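Probable molybdopterin-guanine dinucleotide biosynthesis protein A (Aquifex aeolicus, PDB 2E8B) probably transfers GMP from GTP to the molybdenum cofactor Mo-molybdopterin, releasing diphosphate and forming Mo-molybdopterin guanine dinucleotide, with magnesium as cofactor. Local coordinates at residues E44-T49 / F101-D106; K51-E56 / Y117-F122; I59-K62 / K66-F69; I86-A91 / E147-R152; E132-L137 / V167-V172. All blocks are in the same frame, centred on the assembly; numbering follows the deposited sequence.

Contact 1: residues E44-T49 / F101-D106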
# COMPACT_ATOMS: atom_id res chain seq x y z
N GLU A 44 -10.65 6.39 2.46
CA GLU A 44 -11.93 5.68 2.49
C GLU A 44 -12.16 5.08 1.11
O GLU A 44 -12.55 3.92 0.98
CB GLU A 44 -13.06 6.66 2.84
CG GLU A 44 -14.42 6.01 2.99
CD GLU A 44 -15.51 7.02 3.33
OE1 GLU A 44 -15.79 7.91 2.50
OE2 GLU A 44 -16.07 6.93 4.44
N ARG A 45 -11.91 5.88 0.07
CA ARG A 45 -12.09 5.41 -1.29
C ARG A 45 -11.12 4.29 -1.64
O ARG A 45 -11.50 3.31 -2.30
CB ARG A 45 -11.91 6.56 -2.28
CG ARG A 45 -12.96 7.66 -2.17
CD ARG A 45 -13.13 8.40 -3.49
NE ARG A 45 -11.96 9.19 -3.86
CZ ARG A 45 -11.64 10.36 -3.31
NH1 ARG A 45 -12.40 10.89 -2.37
NH2 ARG A 45 -10.55 11.00 -3.71
N VAL A 46 -9.87 4.42 -1.21
CA VAL A 46 -8.87 3.39 -1.49
C VAL A 46 -9.28 2.08 -0.84
O VAL A 46 -9.14 1.01 -1.42
CB VAL A 46 -7.48 3.79 -0.97
CG1 VAL A 46 -6.50 2.64 -1.13
CG2 VAL A 46 -6.97 5.01 -1.72
N TYR A 47 -9.80 2.18 0.38
CA TYR A 47 -10.24 1.02 1.14
C TYR A 47 -11.39 0.31 0.43
O TYR A 47 -11.38 -0.92 0.29
CB TYR A 47 -10.68 1.44 2.54
CG TYR A 47 -11.27 0.32 3.35
CD1 TYR A 47 -10.52 -0.81 3.67
CD2 TYR A 47 -12.59 0.38 3.80
CE1 TYR A 47 -11.08 -1.86 4.40
CE2 TYR A 47 -13.15 -0.65 4.53
CZ TYR A 47 -12.39 -1.77 4.83
OH TYR A 47 -12.94 -2.79 5.56
N GLU A 48 -12.37 1.08 -0.02
CA GLU A 48 -13.51 0.50 -0.71
C GLU A 48 -13.06 -0.14 -2.03
O GLU A 48 -13.54 -1.20 -2.40
CB GLU A 48 -14.57 1.57 -0.96
CG GLU A 48 -15.06 2.20 0.34
CD GLU A 48 -16.28 3.07 0.16
OE1 GLU A 48 -16.22 4.04 -0.63
OE2 GLU A 48 -17.31 2.79 0.81
N THR A 49 -12.12 0.50 -2.72
CA THR A 49 -11.61 -0.05 -3.97
C THR A 49 -10.96 -1.40 -3.68
O THR A 49 -11.18 -2.37 -4.40
CB THR A 49 -10.58 0.90 -4.60
OG1 THR A 49 -11.22 2.12 -4.99
CG2 THR A 49 -9.95 0.25 -5.83
N PHE A 101 -1.16 -7.92 -1.22
CA PHE A 101 -1.13 -6.65 -1.93
C PHE A 101 -0.90 -5.53 -0.93
O PHE A 101 -1.33 -5.60 0.23
CB PHE A 101 -2.44 -6.41 -2.68
CG PHE A 101 -2.28 -5.51 -3.86
CD1 PHE A 101 -2.35 -4.13 -3.72
CD2 PHE A 101 -2.00 -6.04 -5.12
CE1 PHE A 101 -2.12 -3.28 -4.81
CE2 PHE A 101 -1.77 -5.20 -6.21
CZ PHE A 101 -1.83 -3.82 -6.05
N VAL A 102 -0.20 -4.49 -1.38
CA VAL A 102 0.10 -3.32 -0.56
C VAL A 102 -0.39 -2.12 -1.35
O VAL A 102 -0.08 -1.98 -2.54
CB VAL A 102 1.61 -3.20 -0.28
CG1 VAL A 102 1.90 -1.89 0.45
CG2 VAL A 102 2.07 -4.38 0.56
N LEU A 103 -1.16 -1.26 -0.69
CA LEU A 103 -1.74 -0.11 -1.36
C LEU A 103 -1.69 1.11 -0.45
O LEU A 103 -2.24 1.09 0.65
CB LEU A 103 -3.19 -0.46 -1.71
CG LEU A 103 -4.05 0.40 -2.63
CD1 LEU A 103 -3.39 0.55 -3.99
CD2 LEU A 103 -5.42 -0.27 -2.79
N SER A 104 -1.02 2.16 -0.91
CA SER A 104 -0.92 3.39 -0.13
C SER A 104 -2.31 4.01 0.02
O SER A 104 -3.11 3.99 -0.92
CB SER A 104 0.02 4.38 -0.82
OG SER A 104 0.19 5.55 -0.05
N GLY A 105 -2.60 4.55 1.19
CA GLY A 105 -3.91 5.15 1.41
C GLY A 105 -4.08 6.58 0.94
O GLY A 105 -5.10 7.21 1.24
N ASP A 106 -3.11 7.11 0.20
CA ASP A 106 -3.18 8.49 -0.28
C ASP A 106 -3.30 8.64 -1.80
O ASP A 106 -2.85 9.63 -2.37
CB ASP A 106 -1.94 9.26 0.21
CG ASP A 106 -0.66 8.73 -0.38
OD1 ASP A 106 -0.72 7.71 -1.11
OD2 ASP A 106 0.41 9.32 -0.12

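Contact 2: residues K51-E56 / Y117-F122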
# COMPACT_ATOMS: atom_id res chain seq x y z
N LYS A 51 -11.53 -3.45 -1.18
CA LYS A 51 -12.54 -4.44 -0.82
C LYS A 51 -13.28 -4.99 -2.04
O LYS A 51 -13.83 -6.09 -1.97
CB LYS A 51 -13.55 -3.84 0.16
CG LYS A 51 -13.09 -3.86 1.61
CD LYS A 51 -13.49 -5.14 2.37
CE LYS A 51 -12.81 -6.41 1.84
NZ LYS A 51 -13.60 -7.11 0.79
N SER A 52 -13.28 -4.25 -3.14
CA SER A 52 -13.97 -4.72 -4.34
C SER A 52 -13.13 -5.77 -5.06
O SER A 52 -13.63 -6.48 -5.94
CB SER A 52 -14.28 -3.55 -5.30
OG SER A 52 -13.12 -3.06 -5.96
N VAL A 53 -11.87 -5.88 -4.67
CA VAL A 53 -10.95 -6.84 -5.28
C VAL A 53 -10.50 -7.98 -4.37
O VAL A 53 -10.33 -9.11 -4.82
CB VAL A 53 -9.68 -6.11 -5.81
CG1 VAL A 53 -8.64 -7.13 -6.27
CG2 VAL A 53 -10.05 -5.18 -6.95
N PHE A 54 -10.32 -7.69 -3.08
CA PHE A 54 -9.84 -8.70 -2.14
C PHE A 54 -10.82 -9.19 -1.08
O PHE A 54 -11.69 -8.45 -0.63
CB PHE A 54 -8.59 -8.16 -1.44
CG PHE A 54 -7.51 -7.71 -2.39
CD1 PHE A 54 -6.68 -8.64 -3.01
CD2 PHE A 54 -7.34 -6.36 -2.68
CE1 PHE A 54 -5.69 -8.23 -3.91
CE2 PHE A 54 -6.36 -5.94 -3.57
CZ PHE A 54 -5.53 -6.88 -4.19
N LYS A 55 -10.66 -10.45 -0.68
CA LYS A 55 -11.51 -11.07 0.33
C LYS A 55 -11.29 -10.40 1.68
O LYS A 55 -12.22 -10.22 2.46
CB LYS A 55 -11.19 -12.57 0.43
CG LYS A 55 -11.26 -13.30 -0.90
CD LYS A 55 -10.84 -14.76 -0.80
CE LYS A 55 -11.83 -15.58 0.01
NZ LYS A 55 -11.54 -17.04 -0.08
N GLU A 56 -10.04 -10.03 1.95
CA GLU A 56 -9.71 -9.38 3.21
C GLU A 56 -8.84 -8.14 2.98
O GLU A 56 -7.89 -8.17 2.20
CB GLU A 56 -8.97 -10.35 4.14
CG GLU A 56 -9.76 -11.62 4.42
CD GLU A 56 -9.14 -12.46 5.52
OE1 GLU A 56 -7.94 -12.78 5.42
OE2 GLU A 56 -9.87 -12.80 6.48
N TYR A 117 -4.63 -5.13 -12.87
CA TYR A 117 -3.57 -5.25 -13.87
C TYR A 117 -2.28 -5.67 -13.18
O TYR A 117 -1.51 -6.48 -13.72
CB TYR A 117 -3.35 -3.93 -14.62
CG TYR A 117 -2.41 -4.08 -15.81
CD1 TYR A 117 -2.83 -4.72 -16.97
CD2 TYR A 117 -1.11 -3.58 -15.76
CE1 TYR A 117 -1.98 -4.87 -18.06
CE2 TYR A 117 -0.25 -3.72 -16.85
CZ TYR A 117 -0.69 -4.37 -18.00
OH TYR A 117 0.16 -4.53 -19.06
N VAL A 118 -2.04 -5.13 -11.99
CA VAL A 118 -0.83 -5.49 -11.26
C VAL A 118 -0.92 -6.96 -10.85
O VAL A 118 0.05 -7.70 -11.02
CB VAL A 118 -0.63 -4.60 -10.01
CG1 VAL A 118 0.55 -5.12 -9.18
CG2 VAL A 118 -0.35 -3.18 -10.45
N LEU A 119 -2.08 -7.38 -10.36
CA LEU A 119 -2.25 -8.77 -9.96
C LEU A 119 -2.01 -9.72 -11.13
O LEU A 119 -1.38 -10.77 -10.97
CB LEU A 119 -3.67 -9.02 -9.42
CG LEU A 119 -4.01 -8.42 -8.05
CD1 LEU A 119 -5.45 -8.74 -7.69
CD2 LEU A 119 -3.07 -9.00 -7.01
N GLU A 120 -2.53 -9.37 -12.29
CA GLU A 120 -2.38 -10.20 -13.48
C GLU A 120 -0.91 -10.36 -13.86
O GLU A 120 -0.50 -11.41 -14.34
CB GLU A 120 -3.16 -9.60 -14.66
CG GLU A 120 -3.08 -10.42 -15.95
CD GLU A 120 -3.82 -9.78 -17.11
OE1 GLU A 120 -4.97 -9.33 -16.91
OE2 GLU A 120 -3.27 -9.73 -18.23
N ASN A 121 -0.13 -9.30 -13.64
CA ASN A 121 1.28 -9.30 -13.99
C ASN A 121 2.24 -9.57 -12.83
O ASN A 121 3.44 -9.32 -12.95
CB ASN A 121 1.63 -7.97 -14.65
CG ASN A 121 1.04 -7.83 -16.03
OD1 ASN A 121 1.56 -8.40 -16.99
ND2 ASN A 121 -0.06 -7.10 -16.13
N PHE A 122 1.72 -10.09 -11.73
CA PHE A 122 2.57 -10.37 -10.58
C PHE A 122 3.63 -11.44 -10.82
O PHE A 122 3.36 -12.48 -11.43
CB PHE A 122 1.72 -10.77 -9.37
CG PHE A 122 2.53 -11.32 -8.22
CD1 PHE A 122 3.55 -10.56 -7.66
CD2 PHE A 122 2.28 -12.59 -7.73
CE1 PHE A 122 4.33 -11.08 -6.61
CE2 PHE A 122 3.05 -13.12 -6.69
CZ PHE A 122 4.08 -12.36 -6.13

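Contact 3: residues I59-K62 / K66-F69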
# COMPACT_ATOMS: atom_id res chain seq x y z
N ILE A 59 -6.21 -2.15 7.40
CA ILE A 59 -5.65 -0.81 7.41
C ILE A 59 -4.46 -0.85 8.35
O ILE A 59 -4.58 -1.31 9.48
CB ILE A 59 -6.66 0.22 7.96
CG1 ILE A 59 -7.93 0.24 7.10
CG2 ILE A 59 -6.01 1.59 8.02
CD1 ILE A 59 -7.72 0.75 5.68
N VAL A 60 -3.30 -0.41 7.87
CA VAL A 60 -2.12 -0.39 8.72
C VAL A 60 -1.99 1.04 9.23
O VAL A 60 -1.82 1.98 8.45
CB VAL A 60 -0.85 -0.76 7.93
CG1 VAL A 60 0.38 -0.59 8.81
CG2 VAL A 60 -0.95 -2.20 7.42
N ALA A 61 -2.09 1.21 10.55
CA ALA A 61 -1.99 2.53 11.15
C ALA A 61 -1.42 2.47 12.56
O ALA A 61 -1.44 1.42 13.20
CB ALA A 61 -3.36 3.19 11.17
N LYS A 62 -0.92 3.61 13.04
CA LYS A 62 -0.35 3.69 14.39
C LYS A 62 -1.41 3.97 15.45
O LYS A 62 -1.18 3.80 16.65
CB LYS A 62 0.72 4.79 14.46
CG LYS A 62 1.92 4.59 13.54
CD LYS A 62 2.99 5.63 13.82
CE LYS A 62 4.16 5.52 12.85
NZ LYS A 62 4.88 4.22 12.99
N LYS A 66 -8.17 6.46 15.39
CA LYS A 66 -8.03 7.49 14.36
C LYS A 66 -8.68 7.04 13.05
O LYS A 66 -9.05 7.87 12.22
CB LYS A 66 -6.54 7.78 14.14
CG LYS A 66 -6.24 8.80 13.05
CD LYS A 66 -4.75 9.11 13.02
CE LYS A 66 -4.41 10.20 12.02
NZ LYS A 66 -4.63 9.78 10.61
N PHE A 67 -8.84 5.73 12.88
CA PHE A 67 -9.44 5.19 11.67
C PHE A 67 -10.69 4.36 11.90
O PHE A 67 -11.07 3.53 11.07
CB PHE A 67 -8.39 4.37 10.90
CG PHE A 67 -7.28 5.20 10.37
CD1 PHE A 67 -7.44 5.93 9.20
CD2 PHE A 67 -6.09 5.33 11.08
CE1 PHE A 67 -6.44 6.78 8.75
CE2 PHE A 67 -5.08 6.18 10.64
CZ PHE A 67 -5.26 6.91 9.47
N SER A 68 -11.34 4.59 13.04
CA SER A 68 -12.57 3.87 13.35
C SER A 68 -13.64 4.22 12.32
O SER A 68 -14.53 3.42 12.06
CB SER A 68 -13.06 4.25 14.75
OG SER A 68 -12.09 3.96 15.73
N PHE A 69 -13.53 5.41 11.74
CA PHE A 69 -14.51 5.87 10.76
C PHE A 69 -14.55 5.02 9.49
O PHE A 69 -15.48 5.13 8.70
CB PHE A 69 -14.25 7.34 10.40
CG PHE A 69 -13.05 7.57 9.52
CD1 PHE A 69 -13.17 7.54 8.14
CD2 PHE A 69 -11.80 7.82 10.08
CE1 PHE A 69 -12.06 7.76 7.32
CE2 PHE A 69 -10.68 8.04 9.27
CZ PHE A 69 -10.81 8.01 7.89

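Contact 4: residues I86-A91 / E147-R152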
# COMPACT_ATOMS: atom_id res chain seq x y z
N ILE A 86 8.34 0.77 7.50
CA ILE A 86 7.81 0.23 8.76
C ILE A 86 6.37 -0.23 8.55
O ILE A 86 5.93 -1.21 9.16
CB ILE A 86 7.90 1.27 9.89
CG1 ILE A 86 9.37 1.47 10.26
CG2 ILE A 86 7.07 0.82 11.09
CD1 ILE A 86 9.62 2.47 11.37
N GLY A 87 5.63 0.46 7.69
CA GLY A 87 4.26 0.05 7.41
C GLY A 87 4.29 -1.26 6.63
O GLY A 87 3.45 -2.14 6.83
N LEU A 88 5.28 -1.38 5.75
CA LEU A 88 5.46 -2.57 4.93
C LEU A 88 5.80 -3.75 5.84
O LEU A 88 5.25 -4.83 5.70
CB LEU A 88 6.58 -2.35 3.92
CG LEU A 88 6.87 -3.46 2.91
CD1 LEU A 88 5.62 -3.70 2.06
CD2 LEU A 88 8.03 -3.06 2.01
N TYR A 89 6.72 -3.52 6.78
CA TYR A 89 7.12 -4.55 7.72
C TYR A 89 5.90 -5.03 8.50
O TYR A 89 5.66 -6.23 8.65
CB TYR A 89 8.17 -3.99 8.69
CG TYR A 89 8.40 -4.83 9.92
CD1 TYR A 89 9.13 -6.02 9.85
CD2 TYR A 89 7.88 -4.45 11.16
CE1 TYR A 89 9.32 -6.80 10.98
CE2 TYR A 89 8.06 -5.24 12.29
CZ TYR A 89 8.79 -6.41 12.19
OH TYR A 89 8.97 -7.19 13.31
N THR A 90 5.11 -4.07 8.99
CA THR A 90 3.92 -4.39 9.76
C THR A 90 2.94 -5.23 8.96
O THR A 90 2.34 -6.16 9.48
CB THR A 90 3.22 -3.11 10.24
OG1 THR A 90 4.13 -2.37 11.06
CG2 THR A 90 1.97 -3.44 11.05
N ALA A 91 2.78 -4.90 7.68
CA ALA A 91 1.87 -5.64 6.81
C ALA A 91 2.34 -7.08 6.61
O ALA A 91 1.56 -8.02 6.75
CB ALA A 91 1.75 -4.93 5.46
N GLU A 147 12.36 -11.31 6.57
CA GLU A 147 13.69 -11.38 7.17
C GLU A 147 14.61 -10.26 6.69
O GLU A 147 15.31 -9.62 7.48
CB GLU A 147 14.35 -12.73 6.86
CG GLU A 147 15.80 -12.82 7.30
CD GLU A 147 16.40 -14.19 7.08
OE1 GLU A 147 16.42 -14.66 5.92
OE2 GLU A 147 16.86 -14.81 8.07
N LYS A 148 14.62 -10.02 5.38
CA LYS A 148 15.46 -8.99 4.78
C LYS A 148 15.01 -7.58 5.17
O LYS A 148 15.85 -6.72 5.45
CB LYS A 148 15.45 -9.12 3.26
CG LYS A 148 16.27 -10.29 2.72
CD LYS A 148 17.65 -9.84 2.24
CE LYS A 148 18.46 -9.17 3.34
NZ LYS A 148 19.80 -8.76 2.84
N ILE A 149 13.71 -7.35 5.18
CA ILE A 149 13.18 -6.04 5.54
C ILE A 149 13.55 -5.74 6.98
O ILE A 149 14.00 -4.65 7.32
CB ILE A 149 11.65 -5.99 5.38
CG1 ILE A 149 11.27 -6.18 3.91
CG2 ILE A 149 11.11 -4.67 5.91
CD1 ILE A 149 9.78 -6.14 3.65
N GLU A 150 13.37 -6.74 7.84
CA GLU A 150 13.68 -6.59 9.25
C GLU A 150 15.16 -6.30 9.45
O GLU A 150 15.54 -5.50 10.30
CB GLU A 150 13.29 -7.87 9.99
CG GLU A 150 13.23 -7.70 11.48
CD GLU A 150 12.90 -8.99 12.19
OE1 GLU A 150 11.81 -9.55 11.94
OE2 GLU A 150 13.74 -9.44 12.98
N GLU A 151 15.99 -6.96 8.64
CA GLU A 151 17.43 -6.78 8.71
C GLU A 151 17.84 -5.35 8.38
O GLU A 151 18.63 -4.73 9.10
CB GLU A 151 18.11 -7.75 7.74
CG GLU A 151 19.62 -7.70 7.73
CD GLU A 151 20.20 -8.72 6.78
OE1 GLU A 151 19.87 -9.92 6.93
OE2 GLU A 151 20.99 -8.34 5.89
N ARG A 152 17.31 -4.82 7.28
CA ARG A 152 17.64 -3.46 6.87
C ARG A 152 17.12 -2.41 7.85
O ARG A 152 17.82 -1.45 8.16
CB ARG A 152 17.10 -3.19 5.46
CG ARG A 152 17.66 -4.12 4.39
CD ARG A 152 17.35 -3.61 2.99
NE ARG A 152 18.15 -2.44 2.65
CZ ARG A 152 19.41 -2.50 2.22
NH1 ARG A 152 20.00 -3.68 2.07
NH2 ARG A 152 20.07 -1.39 1.94

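Contact 5: residues E132-L137 / V167-V172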
# COMPACT_ATOMS: atom_id res chain seq x y z
N GLU A 132 5.85 7.18 -14.40
CA GLU A 132 7.08 7.95 -14.52
C GLU A 132 7.83 7.69 -13.22
O GLU A 132 9.06 7.73 -13.17
CB GLU A 132 6.78 9.44 -14.65
CG GLU A 132 6.16 9.83 -15.97
CD GLU A 132 7.10 9.59 -17.13
OE1 GLU A 132 8.22 10.14 -17.09
OE2 GLU A 132 6.72 8.87 -18.07
N LYS A 133 7.06 7.40 -12.18
CA LYS A 133 7.58 7.12 -10.85
C LYS A 133 7.41 5.65 -10.47
O LYS A 133 6.51 4.98 -10.96
CB LYS A 133 6.84 7.98 -9.82
CG LYS A 133 7.00 7.54 -8.38
CD LYS A 133 6.20 8.42 -7.43
CE LYS A 133 6.35 7.94 -6.00
NZ LYS A 133 5.74 8.89 -5.03
N LEU A 134 8.29 5.16 -9.60
CA LEU A 134 8.19 3.79 -9.13
C LEU A 134 7.26 3.83 -7.92
O LEU A 134 7.58 4.47 -6.91
CB LEU A 134 9.56 3.25 -8.72
CG LEU A 134 9.54 1.80 -8.21
CD1 LEU A 134 9.18 0.86 -9.35
CD2 LEU A 134 10.90 1.44 -7.63
N HIS A 135 6.12 3.17 -8.01
CA HIS A 135 5.18 3.17 -6.90
C HIS A 135 5.43 2.01 -5.96
O HIS A 135 4.80 0.97 -6.06
CB HIS A 135 3.76 3.17 -7.44
CG HIS A 135 3.46 4.34 -8.31
ND1 HIS A 135 3.69 4.35 -9.67
CD2 HIS A 135 3.07 5.60 -7.99
CE1 HIS A 135 3.45 5.55 -10.15
NE2 HIS A 135 3.07 6.33 -9.15
N THR A 136 6.37 2.23 -5.05
CA THR A 136 6.77 1.22 -4.07
C THR A 136 5.63 0.72 -3.20
O THR A 136 5.70 -0.39 -2.68
CB THR A 136 7.85 1.77 -3.14
OG1 THR A 136 7.35 2.93 -2.46
CG2 THR A 136 9.10 2.14 -3.92
N LEU A 137 4.59 1.53 -3.05
CA LEU A 137 3.46 1.14 -2.22
C LEU A 137 2.20 0.76 -2.98
O LEU A 137 1.09 0.90 -2.47
CB LEU A 137 3.15 2.24 -1.20
CG LEU A 137 4.35 2.64 -0.33
CD1 LEU A 137 3.94 3.73 0.66
CD2 LEU A 137 4.87 1.42 0.42
N VAL A 167 16.58 -7.08 -2.60
CA VAL A 167 15.79 -8.29 -2.83
C VAL A 167 15.39 -8.54 -4.27
O VAL A 167 15.07 -9.68 -4.64
CB VAL A 167 14.51 -8.27 -1.96
CG1 VAL A 167 14.89 -8.09 -0.50
CG2 VAL A 167 13.59 -7.15 -2.41
N GLY A 168 15.40 -7.50 -5.09
CA GLY A 168 15.01 -7.63 -6.48
C GLY A 168 13.53 -7.32 -6.62
O GLY A 168 12.75 -7.56 -5.71
N TYR A 169 13.13 -6.77 -7.77
CA TYR A 169 11.73 -6.44 -7.97
C TYR A 169 11.37 -6.35 -9.44
O TYR A 169 12.24 -6.17 -10.30
CB TYR A 169 11.39 -5.12 -7.27
CG TYR A 169 12.06 -3.90 -7.85
CD1 TYR A 169 13.36 -3.56 -7.48
CD2 TYR A 169 11.39 -3.08 -8.76
CE1 TYR A 169 13.97 -2.41 -8.00
CE2 TYR A 169 11.99 -1.93 -9.27
CZ TYR A 169 13.28 -1.61 -8.89
OH TYR A 169 13.88 -0.47 -9.38
N ASN A 170 10.08 -6.49 -9.72
CA ASN A 170 9.58 -6.42 -11.08
C ASN A 170 8.70 -5.20 -11.26
O ASN A 170 7.83 -4.93 -10.43
CB ASN A 170 8.77 -7.68 -11.38
CG ASN A 170 9.59 -8.95 -11.22
OD1 ASN A 170 10.46 -9.23 -12.03
ND2 ASN A 170 9.31 -9.70 -10.16
N GLU A 171 8.92 -4.46 -12.34
CA GLU A 171 8.11 -3.28 -12.62
C GLU A 171 6.93 -3.68 -13.48
O GLU A 171 7.06 -4.46 -14.43
CB GLU A 171 8.88 -2.23 -13.43
CG GLU A 171 10.00 -1.50 -12.73
CD GLU A 171 10.52 -0.35 -13.59
OE1 GLU A 171 10.40 -0.43 -14.84
OE2 GLU A 171 11.05 0.62 -13.03
N VAL A 172 5.76 -3.16 -13.14
CA VAL A 172 4.57 -3.43 -13.94
C VAL A 172 4.29 -2.09 -14.59
O VAL A 172 3.85 -1.15 -13.94
CB VAL A 172 3.38 -3.86 -13.06
CG1 VAL A 172 2.15 -4.06 -13.94
CG2 VAL A 172 3.70 -5.14 -12.32

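Contact 1: residues E44-T49 / F101-D106
The flat groups that Val46 meets across this contact are peptide carbonyls rather than rings: its CG1 stands 3.7 Å from Ser104 O, and its CG2 comes to 4.1 Å from Gly105 O. A third flat group, the Asp106 carboxylate, is met from above its plane, about 60° out, by Ser104 OG, in a short bond of 2.6 Å to Asp106 OD1. Within the helix, the carbonyl of Arg45 takes Thr49 N on one face and Thr49 OG1 on the other, the hydroxyl bonding to Arg45 O at 3.0 Å. Between helix 32-51 and strand 99-104 the apolar link is Val46 with Leu103, which reach toward each other tip to tip, CG1 to CD2 at 3.5 Å. Val46 CG1 lies anti to the backbone N (chi1 173°), which carries this branch to Leu103. A beta-branched residue suits this place, because CG1 serves Leu103 while both methyls border the carbonyls at the end of the strand, and Gly105 brings the chain close to the helix without a side chain. This is helix-on-sheet packing of a GT-A nucleotidyltransferase, and Val46 also rests on Val19 of strand 16-22. The chemistry divides accordingly: between these segments the link is dispersion, whereas the polar link from Ser104 would help to orient Asp106, predicted to bind GTP and magnesium.

Contact 2: residues K51-E56 / Y117-F122
Leu119 rests one methyl, CD1, against both Val53 and Phe54 of the connection after helix 32-51, and this is the tight part of the contact. CD1 is 3.8 Å from Val53 CG1, meeting it tip to tip, and also 3.8 Å from Phe54 CE1, approaching the ring obliquely. Val53 CG1 in turn sits over the centre of the Phe54 ring, 3.6 Å above its plane, so the three apolar groups touch pairwise. A branched leucine suits the spot, since its second methyl, CD2, reaches the same Phe54 CE1 at 4.1 Å. Phe101 of strand 99-104 backs the cluster, meeting both Phe54 and Leu119.

Away from it the segments part, and polar groups serve their own chains. Lys51 NZ folds back to Phe54 O at 2.7 Å, nearly in line with the carbonyl bond, while the side chains of Lys55 and Glu120 are exposed. Where helix 112-120 ends, Asn121 ND2 bonds to Tyr117 O at 2.9 Å and lies over the Tyr117 ring. Between the two segments the link is thus dispersion, away from the predicted nucleotide site, and each side's polar bonds probably help to hold the shape of its own backbone.

Contact 3: residues I59-K62 / K66-F69
Phe67 lays its ring obliquely against Ala61, whose CB is equally near two ring atoms: 3.5 Å from Phe67 CD2 and 3.5 Å from Phe67 CE2. The methyl therefore sits beside the bond joining them. Ile59, two residues earlier, extends the same surface with its CG2 methyl, more loosely, at 4.5 Å from Phe67 CG and again at an oblique approach. Both side chains are directed at the ring because residues alternate along a strand, and Val60 between them points away. The small alanine suits its place, since it lets a phenyl ring come close to the backbone of the strand. Phe67 holds CG anti to its carbonyl carbon (chi1 -66°), which swings the ring off its own backbone and over strand 56-61.

That strand belongs to the parallel part of the Rossmann-like GT-A sheet, between strands 16-22 and 74-76, and the segment carrying Phe67 belongs to the connection leading to strand 74-76. The ring also touches Ile43 of helix 32-51 and Ala21, a predicted GTP-binding residue, so it fills the angle between helix and sheet near the nucleotide site. Farther along, the side chain of Lys62 leads away from Phe67, and its NZ forms a salt bridge with Asp77 and hydrogen bonds to Phe79 O and Glu81 O. Within 66-69, Lys66 O lies in the plane of the Phe69 ring, at its edge.

Contact 4: residues I86-A91 / E147-R152
Just before Leu88 and Tyr89, which face Ile149 and Glu150, the carbonyl oxygen Ile86 O is gripped twice, by Thr90 N at 3.0 Å and by Thr90 OG1 at 2.9 Å, from opposite faces of its plane. Threonine suits this buried turn because its hydroxyl is satisfied within its own helix. The two segments form a roughly antiparallel helix pair, their axes 10.1 Å apart at an angle of 144°, packing helix 84-94 against helix 146-154 in the GT-A domain. Leu88 and Ile149 supply its buried side: the side chains cross at about a right angle, with Leu88 CD2 3.9 Å from Ile149 CD1. Isoleucine fits here by using both branches, since its CG2 lies 4.1 Å from Tyr89 CB. Leu163 of helix 160-167 touches both Leu88 and Ile149 and continues the apolar packing. Lys148 and Arg152 tie helix 146-154 to helix 160-167 through salt bridges with Asp166. Tyr89, partly exposed, and Glu150, exposed, finish the contact; the extended chain of Glu150 runs past the ring edge, CG 4.0 Å from Tyr89 CE1. Ring and carboxylate planes stand 87° apart, and Glu150 OE1 lies at the ring edge, 3.8 Å from Tyr89 CE1.

Contact 5: residues E132-L137 / V167-V172
At one end of the mixed GT-A sheet, strand 126-130 pairs with strand 134-135, antiparallel, and with strand 170-173, parallel, among others, and this contact joins those two neighbours across it. Leu134 and Tyr169 do so by approaching from opposite directions over Val128 of strand 126-130, which both touch. Both Leu134 methyls reach Tyr169 CE2 from the same side, CD2 at 3.9 Å and CD1 at 4.0 Å; the approach is oblique, and CD2 is also 3.9 Å from Tyr169 OH. Leucine suits the place because its fork presents two methyls to one ring atom; tyrosine suits a partly exposed place, since its ring packs while its hydroxyl tolerates solvent. Tyr169 CG is tucked between the backbone N and the carbonyl carbon (chi1 67°), a torsion that brings the ring over the sheet toward Leu134. Just ahead of it, Gly168 takes a positive phi of 93° as the chain leaves helix 160-167; at its backbone angles a CB would press on the carbonyl O of Val167, which explains the glycine. After Leu134 the chain bends at once through an inverse gamma turn centred on His135, with a weak bond from Thr136 N to Leu134 O. Glu171 borders the apolar patch, crossing Leu134 at about a right angle; its OE2, which is salt-bridged to Lys130, lies 4.1 Å from Leu134 CD1.

Overall arrangement
From the N terminus, contact 1 opens on helix 32-51 and closes on strand 99-104. Contact 2 opens just after it and closes on helix 112-120, so the two loops cross; the two share the packing of strand 99-104 on helix 112-120. The short loop of contact 3 is nested inside both and ties strand 56-61 to its following turn. Contact 4 opens within the loops of contacts 1 and 2 and closes beyond them, at helix 146-154, so it crosses both. Contact 5 opens inside contact 4, closes after it and crosses it in turn, while following contacts 1 to 3 in series. Together they join the parallel, predicted nucleotide-binding part of the sheet to its mixed far end.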